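Local coordinates for putative c-1-tetrahydrofolate synthase, cytoplasmic (Leishmania major, PDB 4A26), which catalyses, as a homodimer, the oxidation of methylenetetrahydrofolate with NADP and the hydrolysis of the methenyl product, two linked steps of one-carbon metabolism, at residues K53-K58 against I100-L105; P146-G151 against P279-M284; P142-C147 against L286-E291; V235-T240 against S271-G276; L171-I176 against I194-T199. One frame throughout, in Å; residues are numbered along the deposited sequence. Where two conformers were deposited one is given.

Contact 1: K53-K58 against I100-L105; sequences KYVQLK and IVQLPL
Gln102, next to Val101 of strand 98-101, reaches to three residues on one side of helix 49-64. Its CG lies anti to the backbone N (chi1 -170°), and the chain then bends at chi2. This puts the amide between Tyr54, Val55 and Lys58. OE1 faces Lys58, where NZ gives it a long, weak hydrogen bond of 3.4 Å. The CG2 methyl of Val55 also sits 3.4 Å from that Gln102 OE1. NE2 lies obliquely to the Tyr54 ring, 3.5 Å from CD2 of Tyr54, with the ring and amide planes 39° apart. Lys58 is extended beyond CG. It meets Ile100 tip to tip, with Lys58 CD 3.5 Å from Ile100 CD1. The lysine has apolar contact along its stem and a polar partner at its tip. Ile100 and Val55 both also pack on Ser42 of strand 39-45. Tyr54 and Lys58 are one helical turn apart and form the Tyr-X-X-X-Lys pattern of this enzyme family, which in relatives lies at the folate site. Lys58 NZ has a polar neighbour in Gln102 OE1, but the bond is weak and fixes its position only loosely.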
# COMPACT_ATOMS: atom_id res chain seq x y z
N LYS A 53 22.43 16.55 -14.41
CA LYS A 53 22.03 17.76 -13.70
C LYS A 53 21.28 17.43 -12.40
O LYS A 53 21.59 18.00 -11.35
CB LYS A 53 21.15 18.64 -14.60
CG LYS A 53 20.77 19.98 -14.00
N TYR A 54 20.32 16.51 -12.47
CA TYR A 54 19.55 16.11 -11.29
C TYR A 54 20.48 15.59 -10.21
O TYR A 54 20.31 15.91 -9.03
CB TYR A 54 18.51 15.03 -11.60
CG TYR A 54 17.47 15.37 -12.66
CD1 TYR A 54 16.83 16.61 -12.67
CD2 TYR A 54 17.11 14.44 -13.63
CE1 TYR A 54 15.87 16.92 -13.64
CE2 TYR A 54 16.15 14.73 -14.60
CZ TYR A 54 15.54 15.97 -14.60
OH TYR A 54 14.59 16.27 -15.55
N VAL A 55 21.44 14.77 -10.62
CA VAL A 55 22.37 14.12 -9.70
C VAL A 55 23.32 15.11 -9.05
O VAL A 55 23.69 14.93 -7.89
CB VAL A 55 23.17 12.98 -10.40
CG1 VAL A 55 24.38 12.57 -9.57
CG2 VAL A 55 22.28 11.78 -10.64
N GLN A 56 23.71 16.16 -9.78
CA GLN A 56 24.53 17.23 -9.21
C GLN A 56 23.78 17.90 -8.06
O GLN A 56 24.31 18.01 -6.95
CB GLN A 56 24.88 18.29 -10.27
CG GLN A 56 25.95 17.87 -11.27
CD GLN A 56 26.04 18.81 -12.47
OE1 GLN A 56 25.90 20.03 -12.32
NE2 GLN A 56 26.29 18.26 -13.65
N LEU A 57 22.55 18.34 -8.34
CA LEU A 57 21.71 19.02 -7.34
C LEU A 57 21.54 18.23 -6.05
O LEU A 57 21.58 18.81 -4.97
CB LEU A 57 20.32 19.32 -7.92
CG LEU A 57 20.18 20.49 -8.90
CD1 LEU A 57 18.73 20.58 -9.37
CD2 LEU A 57 20.63 21.81 -8.27
N LYS A 58 21.32 16.92 -6.16
CA LYS A 58 21.21 16.07 -4.98
C LYS A 58 22.52 16.06 -4.20
O LYS A 58 22.51 16.17 -2.98
CB LYS A 58 20.82 14.64 -5.35
CG LYS A 58 19.40 14.49 -5.90
CD LYS A 58 19.15 13.07 -6.39
CE LYS A 58 17.85 12.96 -7.16
NZ LYS A 58 17.49 11.55 -7.50
N ILE A 100 20.56 5.44 -4.69
CA ILE A 100 19.60 5.73 -5.76
C ILE A 100 20.21 5.44 -7.13
O ILE A 100 21.39 5.67 -7.35
CB ILE A 100 19.07 7.18 -5.72
CG1 ILE A 100 20.21 8.20 -5.73
CG2 ILE A 100 18.21 7.39 -4.50
CD1 ILE A 100 19.79 9.59 -6.18
N VAL A 101 19.39 4.89 -8.03
CA VAL A 101 19.77 4.71 -9.41
C VAL A 101 19.01 5.74 -10.21
O VAL A 101 17.78 5.76 -10.20
CB VAL A 101 19.39 3.31 -9.92
CG1 VAL A 101 19.54 3.23 -11.43
CG2 VAL A 101 20.25 2.25 -9.24
N GLN A 102 19.75 6.62 -10.90
CA GLN A 102 19.14 7.73 -11.62
C GLN A 102 18.39 7.23 -12.85
O GLN A 102 18.97 6.53 -13.69
CB GLN A 102 20.19 8.75 -12.03
CG GLN A 102 19.62 10.06 -12.57
CD GLN A 102 18.76 10.80 -11.57
OE1 GLN A 102 19.07 10.85 -10.37
NE2 GLN A 102 17.67 11.39 -12.05
N LEU A 103 17.12 7.59 -12.95
CA LEU A 103 16.24 7.12 -14.02
C LEU A 103 15.97 8.24 -15.03
O LEU A 103 16.07 9.42 -14.68
CB LEU A 103 14.93 6.61 -13.42
CG LEU A 103 15.03 5.43 -12.45
CD1 LEU A 103 13.70 5.21 -11.73
CD2 LEU A 103 15.47 4.16 -13.17
N PRO A 104 15.62 7.88 -16.28
CA PRO A 104 15.54 6.53 -16.84
C PRO A 104 16.87 6.01 -17.36
O PRO A 104 17.65 6.75 -17.95
CB PRO A 104 14.56 6.70 -18.00
CG PRO A 104 14.76 8.09 -18.45
CD PRO A 104 15.09 8.89 -17.22
N LEU A 105 17.11 4.72 -17.14
CA LEU A 105 18.27 4.02 -17.70
C LEU A 105 18.08 3.84 -19.21
O LEU A 105 16.97 3.98 -19.72
CB LEU A 105 18.42 2.64 -17.06
CG LEU A 105 18.66 2.58 -15.55
CD1 LEU A 105 18.35 1.19 -15.02
CD2 LEU A 105 20.09 2.96 -15.21

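Contact 2: P146-G151 against P279-M284; sequences PCTAKG and PMTIAM
Thr148 and Thr281 meet hydroxyl to hydroxyl where the starts of helices 147-159 and 279-297 cross steeply. Both helices belong to the Rossmann-type NAD(P)-binding part of the chain. The segments 147-151 and 279-284 cross at 106°, with their axes 7.8 Å apart at the closest. Both threonines carry OG1 anti to their own carbonyl carbon (chi1 -61° and -60°). In these rotamers OG1 of Thr148 and OG1 of Thr281 come within 2.8 Å and form a hydrogen bond. Each CG2 methyl is anti to its backbone N. That of Thr281 turns toward Cys147, and the methyl lies 3.8 Å from Cys147 CB.

Of the residues in the two segments, Met284 has the most surface buried by the contact. Its chain is bent at chi2 and chi3 and folds against the backbone of the other helix. CB lies near Cys147, and CG lies close to the carbonyl oxygen of Cys147. SD comes over Gly151, 3.6 Å from its CA. The extended chain of Lys150 passes across Met284 at about a right angle, with Lys150 CD 3.5 Å from Met284 CG. The lysine NZ goes on to a long, weak ion pair with Glu291. Met280 is bent in the same two places as Met284. It also packs on Ile14, Ala15 and Ile18 of helix 11-32. On the Gly151 side, the CE methyl of Met280 ends 3.5 Å from Gly151 O.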
# COMPACT_ATOMS: atom_id res chain seq x y z
N PRO A 146 8.58 7.40 0.25
CA PRO A 146 8.90 8.10 -0.99
C PRO A 146 9.04 9.60 -0.77
O PRO A 146 8.17 10.21 -0.16
CB PRO A 146 7.71 7.78 -1.90
CG PRO A 146 7.19 6.52 -1.40
CD PRO A 146 7.39 6.55 0.09
N CYS A 147 10.13 10.17 -1.27
CA CYS A 147 10.53 11.54 -0.95
C CYS A 147 9.43 12.56 -1.18
O CYS A 147 8.95 13.17 -0.22
CB CYS A 147 11.77 11.92 -1.74
SG CYS A 147 13.18 10.89 -1.35
N THR A 148 9.02 12.75 -2.43
CA THR A 148 8.00 13.74 -2.76
C THR A 148 6.75 13.53 -1.91
O THR A 148 6.20 14.49 -1.37
CB THR A 148 7.63 13.72 -4.25
OG1 THR A 148 8.78 14.01 -5.04
CG2 THR A 148 6.55 14.75 -4.56
N ALA A 149 6.35 12.28 -1.76
CA ALA A 149 5.19 11.93 -0.95
C ALA A 149 5.36 12.42 0.49
O ALA A 149 4.50 13.12 1.01
CB ALA A 149 4.96 10.42 -0.97
N LYS A 150 6.49 12.07 1.10
CA LYS A 150 6.75 12.44 2.50
C LYS A 150 6.82 13.96 2.67
O LYS A 150 6.32 14.50 3.66
CB LYS A 150 8.05 11.79 2.99
CG LYS A 150 8.25 11.85 4.50
CD LYS A 150 9.72 11.70 4.90
CE LYS A 150 9.89 11.38 6.37
NZ LYS A 150 11.32 11.08 6.70
N GLY A 151 7.44 14.64 1.70
CA GLY A 151 7.58 16.10 1.73
C GLY A 151 6.28 16.86 1.59
O GLY A 151 6.19 18.02 1.99
N PRO A 279 12.63 21.40 -4.04
CA PRO A 279 13.67 21.24 -3.02
C PRO A 279 13.22 20.46 -1.77
O PRO A 279 14.08 20.04 -0.99
CB PRO A 279 14.04 22.68 -2.65
CG PRO A 279 12.93 23.52 -3.16
CD PRO A 279 12.40 22.82 -4.36
N MET A 280 11.92 20.28 -1.58
CA MET A 280 11.41 19.39 -0.52
C MET A 280 11.81 17.94 -0.80
O MET A 280 12.27 17.25 0.10
CB MET A 280 9.88 19.46 -0.39
CG MET A 280 9.35 20.67 0.36
SD MET A 280 9.89 20.81 2.09
CE MET A 280 9.39 19.23 2.77
N THR A 281 11.61 17.51 -2.04
CA THR A 281 11.92 16.14 -2.47
C THR A 281 13.37 15.79 -2.18
O THR A 281 13.65 14.75 -1.58
CB THR A 281 11.65 15.95 -3.98
OG1 THR A 281 10.27 16.22 -4.26
CG2 THR A 281 11.99 14.54 -4.43
N ILE A 282 14.29 16.67 -2.60
CA ILE A 282 15.72 16.48 -2.34
C ILE A 282 16.04 16.54 -0.85
O ILE A 282 16.91 15.82 -0.37
CB ILE A 282 16.58 17.52 -3.10
CG1 ILE A 282 16.62 17.18 -4.59
CG2 ILE A 282 18.01 17.57 -2.56
CD1 ILE A 282 17.42 18.15 -5.42
N ALA A 283 15.33 17.41 -0.12
CA ALA A 283 15.50 17.51 1.33
C ALA A 283 15.06 16.22 2.01
O ALA A 283 15.77 15.68 2.87
CB ALA A 283 14.70 18.68 1.87
N MET A 284 13.90 15.73 1.59
CA MET A 284 13.38 14.44 2.06
C MET A 284 14.30 13.26 1.72
O MET A 284 14.37 12.29 2.48
CB MET A 284 11.98 14.20 1.49
CG MET A 284 10.89 14.04 2.53
SD MET A 284 10.56 15.41 3.65
CE MET A 284 11.97 15.40 4.74

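Contact 3: P142-C147 against L286-E291; sequences PPFTPC and LENTLE
Pro143 meets Glu291 at the edge of the contact. Its carbonyl oxygen lies 3.4 Å from Glu291 OE1. Both are acceptors, and no hydrogen bond joins them. Next comes Phe144, whose ring turns an edge to helix 279-297. CE1 of Phe144 is 3.2 Å from the backbone O of Asn288, which lies near the ring plane. The CD1 atom of Phe144 also packs on Asn288 CB, at 3.7 Å.

Thr145 supplies the main polar link through its backbone. Asn288 ND2 donates to Thr145 O at 2.8 Å, with an N-H...O angle of 169°. The acceptor lies almost in the amide plane of Asn288. CG of Asn288 is anti to the carbonyl carbon (chi1 -87°), which points the amide at the loop. Its ND2 donates a second bond to Ala124 O, so two backbone carbonyls fix the rotation of the amide. Cys147 closes the segment, with SG 4.1 Å from Asn288 ND2.

The loop thus runs from helix 129-136 into helix 147-159 along helix 279-297. Pro143 and Thr145 rest on helix 129-136. The far side of helix 279-297 packs on helix 11-32 through Leu286 and Leu290.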
# COMPACT_ATOMS: atom_id res chain seq x y z
N PRO A 142 7.94 1.93 7.51
CA PRO A 142 9.05 1.62 6.62
C PRO A 142 10.29 2.43 6.97
O PRO A 142 10.16 3.52 7.52
CB PRO A 142 8.51 2.04 5.25
CG PRO A 142 7.58 3.15 5.56
CD PRO A 142 6.96 2.84 6.89
N PRO A 143 11.49 1.91 6.65
CA PRO A 143 12.71 2.68 6.86
C PRO A 143 12.74 3.95 6.01
O PRO A 143 13.27 4.97 6.45
CB PRO A 143 13.82 1.72 6.41
CG PRO A 143 13.15 0.77 5.48
CD PRO A 143 11.76 0.61 6.01
N PHE A 144 12.16 3.88 4.81
CA PHE A 144 12.07 5.02 3.91
C PHE A 144 10.66 5.19 3.36
O PHE A 144 10.01 4.21 2.99
CB PHE A 144 13.01 4.83 2.73
CG PHE A 144 14.42 4.48 3.12
CD1 PHE A 144 15.30 5.47 3.54
CD2 PHE A 144 14.86 3.17 3.07
CE1 PHE A 144 16.59 5.15 3.91
CE2 PHE A 144 16.15 2.85 3.42
CZ PHE A 144 17.02 3.83 3.84
N THR A 145 10.19 6.44 3.32
CA THR A 145 8.97 6.80 2.60
C THR A 145 9.39 7.51 1.32
O THR A 145 10.46 8.13 1.29
CB THR A 145 8.07 7.74 3.44
OG1 THR A 145 8.88 8.63 4.22
CG2 THR A 145 7.19 6.93 4.37
N PRO A 146 8.58 7.40 0.25
CA PRO A 146 8.90 8.10 -0.99
C PRO A 146 9.04 9.60 -0.77
O PRO A 146 8.17 10.21 -0.16
CB PRO A 146 7.71 7.78 -1.90
CG PRO A 146 7.19 6.52 -1.40
CD PRO A 146 7.39 6.55 0.09
N CYS A 147 10.13 10.17 -1.27
CA CYS A 147 10.53 11.54 -0.95
C CYS A 147 9.43 12.56 -1.18
O CYS A 147 8.95 13.17 -0.22
CB CYS A 147 11.77 11.92 -1.74
SG CYS A 147 13.18 10.89 -1.35
N LEU A 286 17.55 13.52 1.69
CA LEU A 286 18.62 13.63 2.68
C LEU A 286 18.17 13.14 4.06
O LEU A 286 18.94 12.48 4.76
CB LEU A 286 19.14 15.07 2.78
CG LEU A 286 19.92 15.60 1.57
CD1 LEU A 286 20.31 17.06 1.79
CD2 LEU A 286 21.15 14.75 1.31
N GLU A 287 16.93 13.46 4.43
CA GLU A 287 16.39 13.01 5.71
C GLU A 287 16.26 11.49 5.75
O GLU A 287 16.65 10.85 6.73
CB GLU A 287 15.03 13.65 6.00
CG GLU A 287 14.53 13.39 7.42
CD GLU A 287 14.00 14.63 8.10
OE1 GLU A 287 13.03 15.23 7.58
OE2 GLU A 287 14.55 15.00 9.16
N ASN A 288 15.72 10.92 4.68
CA ASN A 288 15.71 9.48 4.48
C ASN A 288 17.11 8.90 4.69
O ASN A 288 17.27 7.91 5.39
CB ASN A 288 15.20 9.14 3.07
CG ASN A 288 13.67 9.02 3.01
OD1 ASN A 288 12.95 9.46 3.91
ND2 ASN A 288 13.17 8.42 1.93
N THR A 289 18.11 9.54 4.10
CA THR A 289 19.50 9.07 4.19
C THR A 289 20.10 9.24 5.58
O THR A 289 20.99 8.48 5.97
CB THR A 289 20.40 9.80 3.19
OG1 THR A 289 19.77 9.82 1.90
CG2 THR A 289 21.75 9.09 3.07
N LEU A 290 19.63 10.25 6.33
CA LEU A 290 20.06 10.42 7.72
C LEU A 290 19.54 9.25 8.55
O LEU A 290 20.31 8.59 9.23
CB LEU A 290 19.55 11.74 8.30
CG LEU A 290 20.34 12.37 9.47
CD1 LEU A 290 19.48 13.41 10.17
CD2 LEU A 290 20.82 11.34 10.46
N GLU A 291 18.23 8.99 8.46
CA GLU A 291 17.59 7.88 9.18
C GLU A 291 18.29 6.55 8.92
O GLU A 291 18.41 5.74 9.84
CB GLU A 291 16.11 7.77 8.81
CG GLU A 291 15.19 8.68 9.62
CD GLU A 291 13.73 8.64 9.16
OE1 GLU A 291 13.28 7.58 8.65
OE2 GLU A 291 13.03 9.67 9.33

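Contact 4: V235-T240 against S271-G276; sequences VVDVGT and SPVPGG
Ser271 is tied to the strand at Val235-Asp237 by two hydrogen bonds. Its backbone N donates to Val235 O at 3.0 Å. Its side chain makes the second bond. OG stands between the backbone N and the carbonyl carbon (chi1 69°) and accepts from Asp237 N at 3.1 Å. The serine hydroxyl thus takes up the strand amide of Asp237. The same OG lies 3.5 Å from Val236 CG1.

The van der Waals contacts gather round Val273. Its CG2 methyl sits among backbone oxygens and the stem of Asp237. It is 3.3 Å from Gly239 O and 3.5 Å from Asp237 O. The other methyl, CG1, meets Thr240 CG2 at 3.9 Å, methyl on methyl, and the two side chains cross at about a right angle.

The Asp237 carboxylate finds its polar partners elsewhere. OD1 accepts from Asp257 N and OD2 from Val258 N, so both oxygens are satisfied by backbone amides. Across this contact its CG lies 3.9 Å from Val273 CG2.

Pro274, Gly275 and Gly276 make up the Pro-Gly-Gly that begins a signature of this family; the peptide bond before Pro274 is cis. Within the parallel sheet, strand 234-237 lies between strands 269-271 and 213-216. Val236 and Val238 pack on Val152 of helix 147-159. The segment 271-276 leads on to helix 279-297.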
# COMPACT_ATOMS: atom_id res chain seq x y z
N VAL A 235 -4.44 23.27 -0.09
CA VAL A 235 -4.18 22.70 -1.41
C VAL A 235 -2.68 22.59 -1.68
O VAL A 235 -1.97 23.58 -1.65
CB VAL A 235 -4.83 23.55 -2.52
CG1 VAL A 235 -4.60 22.91 -3.89
CG2 VAL A 235 -6.31 23.73 -2.25
N VAL A 236 -2.22 21.36 -1.95
CA VAL A 236 -0.82 21.14 -2.35
C VAL A 236 -0.73 20.74 -3.82
O VAL A 236 -1.20 19.67 -4.21
CB VAL A 236 -0.12 20.08 -1.48
CG1 VAL A 236 1.37 20.05 -1.79
CG2 VAL A 236 -0.34 20.37 -0.01
N ASP A 237 -0.12 21.60 -4.62
CA ASP A 237 0.01 21.38 -6.05
C ASP A 237 1.34 20.68 -6.34
O ASP A 237 2.39 21.30 -6.28
CB ASP A 237 -0.06 22.73 -6.79
CG ASP A 237 -0.31 22.59 -8.28
OD1 ASP A 237 -0.03 21.52 -8.86
OD2 ASP A 237 -0.79 23.57 -8.88
N VAL A 238 1.27 19.39 -6.65
CA VAL A 238 2.46 18.60 -6.94
C VAL A 238 2.68 18.43 -8.46
O VAL A 238 3.78 18.08 -8.90
CB VAL A 238 2.39 17.20 -6.27
CG1 VAL A 238 3.77 16.56 -6.23
CG2 VAL A 238 1.84 17.31 -4.86
N GLY A 239 1.65 18.69 -9.25
CA GLY A 239 1.77 18.64 -10.70
C GLY A 239 2.69 19.72 -11.24
O GLY A 239 2.73 20.83 -10.71
N THR A 240 3.42 19.39 -12.29
CA THR A 240 4.35 20.31 -12.94
C THR A 240 4.42 20.01 -14.43
O THR A 240 4.77 18.90 -14.82
CB THR A 240 5.77 20.17 -12.36
OG1 THR A 240 6.09 18.78 -12.21
CG2 THR A 240 5.86 20.87 -11.01
N SER A 271 0.13 25.74 -1.98
CA SER A 271 1.53 25.73 -2.40
C SER A 271 1.59 25.92 -3.92
O SER A 271 1.09 25.08 -4.66
CB SER A 271 2.21 24.42 -2.03
OG SER A 271 1.68 23.35 -2.80
N PRO A 272 2.22 27.01 -4.37
CA PRO A 272 2.23 27.31 -5.80
C PRO A 272 3.27 26.49 -6.57
O PRO A 272 4.19 25.95 -5.97
CB PRO A 272 2.63 28.78 -5.82
CG PRO A 272 3.57 28.90 -4.66
CD PRO A 272 3.09 27.93 -3.62
N VAL A 273 3.10 26.41 -7.89
CA VAL A 273 4.14 25.89 -8.77
C VAL A 273 4.67 27.05 -9.61
O VAL A 273 3.89 27.68 -10.33
CB VAL A 273 3.61 24.77 -9.68
CG1 VAL A 273 4.58 24.52 -10.84
CG2 VAL A 273 3.40 23.49 -8.88
N PRO A 274 5.97 27.36 -9.52
CA PRO A 274 7.00 26.74 -8.67
C PRO A 274 6.82 27.09 -7.19
O PRO A 274 6.14 28.06 -6.86
CB PRO A 274 8.29 27.35 -9.20
CG PRO A 274 7.89 28.68 -9.71
CD PRO A 274 6.52 28.48 -10.29
N GLY A 275 7.45 26.31 -6.31
CA GLY A 275 7.27 26.43 -4.86
C GLY A 275 6.62 25.19 -4.28
O GLY A 275 6.68 24.94 -3.07
N GLY A 276 5.98 24.41 -5.15
CA GLY A 276 5.43 23.10 -4.79
C GLY A 276 6.55 22.07 -4.84
O GLY A 276 7.26 21.98 -5.85

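Contact 5: L171-I176 against I194-T199; sequences LGRSNI and IVHSGT
Within its chain, the outer end of the Rossmann-type parallel sheet carries this contact, at the loop after strand 167-171 where such folds usually receive the dinucleotide. Gly172 N donates to Val195 O at 2.7 Å and joins the two parallel strands. Leu171 and Val195 run alongside each other, with Leu171 CD2 3.8 Å from Val195 CB.

Beyond the strands, the Arg173 guanidinium stacks face to face on the His196 ring. Their planes are 12° apart, and their centres are 4.0 Å from each other. CG of Arg173 stands between the backbone N and the carbonyl carbon (chi1 55°), and the chain then runs extended over the histidine. Arg173 NE is 3.3 Å from His196 CB. The opposite ring face is covered by Thr199 OG1, which also accepts from His196 N. ND1 accepts from Gly198 N, close to the ring plane, within the type I turn from His196 to Thr199. Charge on the arginine may polarise the ring.

NE2 of His196 hydrogen-bonds to Ala190 O of the second subunit, and Arg173 NH2 hydrogen-bonds to Asn189 OD1 of that subunit. Strand 191-195 is outermost within its own chain and lies at the dimer interface. Strand 167-171 runs between it and strand 213-216, with helix 201-209 packed on Leu171 and Val195.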
# COMPACT_ATOMS: atom_id res chain seq x y z
N LEU A 171 -5.77 13.78 -6.00
CA LEU A 171 -5.98 13.72 -7.44
C LEU A 171 -4.79 13.00 -8.07
O LEU A 171 -3.71 13.57 -8.20
CB LEU A 171 -6.13 15.12 -8.04
CG LEU A 171 -7.26 15.98 -7.48
CD1 LEU A 171 -7.27 17.33 -8.16
CD2 LEU A 171 -8.61 15.32 -7.63
N GLY A 172 -5.00 11.74 -8.45
CA GLY A 172 -3.97 10.94 -9.11
C GLY A 172 -3.53 9.77 -8.25
O GLY A 172 -3.43 9.89 -7.03
N ARG A 173 -3.25 8.64 -8.91
CA ARG A 173 -2.92 7.38 -8.24
C ARG A 173 -1.55 6.84 -8.68
O ARG A 173 -1.29 5.65 -8.58
CB ARG A 173 -4.01 6.34 -8.52
CG ARG A 173 -4.30 6.10 -9.99
CD ARG A 173 -5.30 4.96 -10.17
NE ARG A 173 -5.79 4.85 -11.54
CZ ARG A 173 -6.69 3.96 -11.95
NH1 ARG A 173 -7.20 3.07 -11.10
NH2 ARG A 173 -7.08 3.95 -13.22
N SER A 174 -0.68 7.74 -9.14
CA SER A 174 0.64 7.36 -9.63
C SER A 174 1.48 6.75 -8.52
O SER A 174 1.41 7.17 -7.37
CB SER A 174 1.35 8.59 -10.19
OG SER A 174 1.41 9.63 -9.23
N ASN A 175 2.28 5.75 -8.89
CA ASN A 175 3.21 5.09 -7.95
C ASN A 175 4.12 6.06 -7.24
O ASN A 175 4.44 5.87 -6.06
CB ASN A 175 4.09 4.08 -8.70
CG ASN A 175 3.34 2.84 -9.12
OD1 ASN A 175 2.20 2.61 -8.71
ND2 ASN A 175 3.98 2.01 -9.94
N ILE A 176 4.54 7.10 -7.95
CA ILE A 176 5.60 8.00 -7.50
C ILE A 176 5.11 9.07 -6.52
O ILE A 176 5.90 9.56 -5.70
CB ILE A 176 6.30 8.67 -8.73
CG1 ILE A 176 7.00 7.61 -9.60
CG2 ILE A 176 7.32 9.71 -8.29
CD1 ILE A 176 6.09 6.91 -10.63
N ILE A 194 -9.08 8.65 -3.40
CA ILE A 194 -8.13 8.78 -4.50
C ILE A 194 -8.89 8.90 -5.81
O ILE A 194 -9.51 7.95 -6.26
CB ILE A 194 -7.16 7.58 -4.56
CG1 ILE A 194 -6.40 7.44 -3.24
CG2 ILE A 194 -6.17 7.75 -5.71
CD1 ILE A 194 -5.86 6.05 -2.99
N VAL A 195 -8.85 10.09 -6.41
CA VAL A 195 -9.46 10.31 -7.71
C VAL A 195 -8.45 9.98 -8.81
O VAL A 195 -7.24 10.24 -8.65
CB VAL A 195 -9.94 11.77 -7.87
CG1 VAL A 195 -10.61 11.97 -9.22
CG2 VAL A 195 -10.90 12.15 -6.75
N HIS A 196 -8.94 9.41 -9.91
CA HIS A 196 -8.09 8.92 -11.00
C HIS A 196 -8.83 8.96 -12.35
O HIS A 196 -9.96 9.45 -12.44
CB HIS A 196 -7.59 7.50 -10.67
CG HIS A 196 -8.66 6.59 -10.15
ND1 HIS A 196 -9.63 6.03 -10.95
CD2 HIS A 196 -8.89 6.12 -8.90
CE1 HIS A 196 -10.42 5.27 -10.22
NE2 HIS A 196 -10.00 5.30 -8.97
N SER A 197 -8.19 8.44 -13.40
CA SER A 197 -8.75 8.47 -14.76
C SER A 197 -10.14 7.83 -14.88
O SER A 197 -10.92 8.20 -15.76
CB SER A 197 -7.81 7.76 -15.74
OG SER A 197 -7.89 6.35 -15.59
N GLY A 198 -10.42 6.85 -14.03
CA GLY A 198 -11.72 6.20 -13.99
C GLY A 198 -12.78 7.04 -13.29
O GLY A 198 -13.97 6.80 -13.47
N THR A 199 -12.35 8.01 -12.49
CA THR A 199 -13.26 8.84 -11.72
C THR A 199 -14.02 9.81 -12.62
O THR A 199 -13.44 10.45 -13.49
CB THR A 199 -12.53 9.66 -10.63
OG1 THR A 199 -11.61 8.82 -9.92
CG2 THR A 199 -13.52 10.28 -9.65

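How the contacts relate
Helix 279-297 connects three of the contacts. Contacts 2 and 3 both use it, share Pro146 and Cys147, and have centres 9 Å apart. Contact 1 lies in the catalytic domain but touches contact 2, with Leu57 CB 4.0 Å from Ile282 CD1. Contact 4 meets contact 2 where Thr148 CG2 is 3.7 Å from Val238 CG1. Contacts 4 and 5 reach the same sheet without touching, with centres about 17 Å apart. Both are nested inside the chain loop closed by contact 2. In relatives the active site lies between the two domains. Contact 1 would then border its folate side and contact 5 its cofactor side, with centres about 25 Å apart.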